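Local coordinates for protein sulfotransferase (Mycobacterium tuberculosis, PDB 2ZQ5) that probably transfers sulfuryl groups to an acceptor molecule, as a member of the sulfotransferase family with a P-loop-type fold, at residues Y209-H212 / R213-Q217. Sequence-based numbering, arbitrary orientation.
Sequences YCRH and RRNLQ
Arg213 donates its backbone N-H to Tyr209 O (2.9 Å), the first of four consecutive i to i+4 bonds by which residues 213-216 continue the turn formed by 209-212. Its side chain illustrates how a helix carbonyl can gain a second partner: the chain runs extended from CG to NE, CG lying anti to the backbone N (chi1 179°), and a water in the plane of the guanidinium, at its edge, accepts from Arg213 NH1 (3.1 Å) and donates to Cys210 O (2.9 Å). That same carbonyl oxygen takes the N-H of Arg214, so two donors grip it, while Arg214 CG rests 3.4 Å from Cys210 O before the chain bends at chi3 (57°) and its guanidinium forms a cation-pi contact with Trp79. Asn215 bonds through its backbone N to Arg211 O, and its amide ND2 lies 4.3 Å from Arg211 CG. Gln180 OE1 ties the pair together, accepting from Arg211 NE and, weakly, from Asn215 ND2; Ser75 holds Asn215 OD1. Leu216 N meets His212 O in the carbonyl plane, and Leu216 CD1 comes obliquely against the imidazole, 3.8 Å from His212 CE1, while Tyr246 OH engages ND1 of that ring. Within the α/β sulfotransferase fold, helix 206-219 thus presents different sides to different neighbours: Arg211 and Asn215 to the long helix 55-81, His212 and Leu216 to helix 175-178, and Tyr209 and Arg213 to helix 239-245, shortly before its chain enters strand 227-231 of the central parallel sheet.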
loop_
_atom_site.group_PDB
_atom_site.type_symbol
_atom_site.label_atom_id
_atom_site.label_comp_id
_atom_site.label_asym_id
_atom_site.label_seq_id
_atom_site.Cartn_x
_atom_site.Cartn_y
_atom_site.Cartn_z
ATOM N N TYR A 209 -4.092 -9.545 7.113
ATOM C CA TYR A 209 -4.138 -8.407 8.024
ATOM C C TYR A 209 -3.592 -8.777 9.395
ATOM O O TYR A 209 -3.040 -7.933 10.096
ATOM C CB TYR A 209 -5.557 -7.839 8.119
ATOM C CG TYR A 209 -5.817 -6.798 7.051
ATOM C CD1 TYR A 209 -5.864 -7.151 5.701
ATOM C CD2 TYR A 209 -5.945 -5.451 7.385
ATOM C CE1 TYR A 209 -6.025 -6.189 4.709
ATOM C CE2 TYR A 209 -6.110 -4.474 6.397
ATOM C CZ TYR A 209 -6.146 -4.853 5.063
ATOM O OH TYR A 209 -6.293 -3.905 4.076
ATOM N N CYS A 210 -3.732 -10.040 9.779
ATOM C CA CYS A 210 -3.185 -10.480 11.049
ATOM C C CYS A 210 -1.660 -10.358 10.984
ATOM O O CYS A 210 -1.012 -9.975 11.963
ATOM C CB CYS A 210 -3.603 -11.922 11.322
ATOM S SG CYS A 210 -5.294 -12.066 11.941
ATOM N N ARG A 211 -1.084 -10.670 9.826
ATOM C CA ARG A 211 0.362 -10.558 9.668
ATOM C C ARG A 211 0.751 -9.074 9.672
ATOM O O ARG A 211 1.779 -8.684 10.232
ATOM C CB ARG A 211 0.813 -11.225 8.368
ATOM C CG ARG A 211 2.321 -11.346 8.269
ATOM C CD ARG A 211 2.785 -11.794 6.897
ATOM N NE ARG A 211 4.244 -11.833 6.848
ATOM C CZ ARG A 211 4.981 -12.850 7.285
ATOM N NH1 ARG A 211 4.401 -13.930 7.793
ATOM N NH2 ARG A 211 6.305 -12.770 7.247
ATOM N N HIS A 212 -0.083 -8.252 9.042
ATOM C CA HIS A 212 0.126 -6.809 8.987
ATOM C C HIS A 212 0.247 -6.298 10.429
ATOM O O HIS A 212 1.161 -5.542 10.760
ATOM C CB HIS A 212 -1.071 -6.185 8.247
ATOM C CG HIS A 212 -1.078 -4.687 8.196
ATOM N ND1 HIS A 212 -1.597 -3.909 9.211
ATOM C CD2 HIS A 212 -0.724 -3.828 7.209
ATOM C CE1 HIS A 212 -1.568 -2.639 8.848
ATOM N NE2 HIS A 212 -1.044 -2.564 7.637
ATOM N N ARG A 213 -0.661 -6.745 11.291
ATOM C CA ARG A 213 -0.653 -6.336 12.694
ATOM C C ARG A 213 0.612 -6.794 13.425
ATOM O O ARG A 213 1.179 -6.037 14.216
ATOM C CB ARG A 213 -1.900 -6.874 13.400
ATOM C CG ARG A 213 -1.974 -6.512 14.870
ATOM C CD ARG A 213 -3.353 -6.804 15.439
ATOM N NE ARG A 213 -3.387 -6.612 16.886
ATOM C CZ ARG A 213 -2.828 -7.448 17.756
ATOM N NH1 ARG A 213 -2.199 -8.533 17.323
ATOM N NH2 ARG A 213 -2.894 -7.201 19.059
ATOM N N ARG A 214 1.051 -8.024 13.168
ATOM C CA ARG A 214 2.268 -8.530 13.798
ATOM C C ARG A 214 3.442 -7.643 13.396
ATOM O O ARG A 214 4.354 -7.409 14.189
ATOM C CB ARG A 214 2.546 -9.976 13.375
ATOM C CG ARG A 214 1.566 -11.001 13.920
ATOM C CD ARG A 214 2.079 -12.411 13.657
ATOM N NE ARG A 214 3.403 -12.607 14.243
ATOM C CZ ARG A 214 4.133 -13.709 14.102
ATOM N NH1 ARG A 214 3.673 -14.730 13.390
ATOM N NH2 ARG A 214 5.327 -13.792 14.674
ATOM N N ASN A 215 3.426 -7.150 12.161
ATOM C CA ASN A 215 4.495 -6.273 11.712
ATOM C C ASN A 215 4.406 -4.898 12.374
ATOM O O ASN A 215 5.434 -4.282 12.653
ATOM C CB ASN A 215 4.498 -6.159 10.186
ATOM C CG ASN A 215 5.382 -7.210 9.540
ATOM O OD1 ASN A 215 6.543 -7.372 9.928
ATOM N ND2 ASN A 215 4.848 -7.928 8.557
ATOM N N LEU A 216 3.193 -4.410 12.635
ATOM C CA LEU A 216 3.058 -3.123 13.314
ATOM C C LEU A 216 3.563 -3.269 14.751
ATOM O O LEU A 216 4.198 -2.362 15.286
ATOM C CB LEU A 216 1.600 -2.645 13.327
ATOM C CG LEU A 216 0.948 -2.321 11.979
ATOM C CD1 LEU A 216 -0.329 -1.527 12.232
ATOM C CD2 LEU A 216 1.893 -1.506 11.106
ATOM N N GLN A 217 3.270 -4.409 15.376
ATOM C CA GLN A 217 3.721 -4.674 16.742
ATOM C C GLN A 217 5.245 -4.657 16.804
ATOM O O GLN A 217 5.834 -4.120 17.743
ATOM C CB GLN A 217 3.237 -6.044 17.222
ATOM C CG GLN A 217 1.753 -6.150 17.510
ATOM C CD GLN A 217 1.370 -7.550 17.950
ATOM O OE1 GLN A 217 1.613 -8.525 17.239
ATOM N NE2 GLN A 217 0.771 -7.658 19.131
HETATM O O HOH W 1 -1.949 -10.112 14.682
#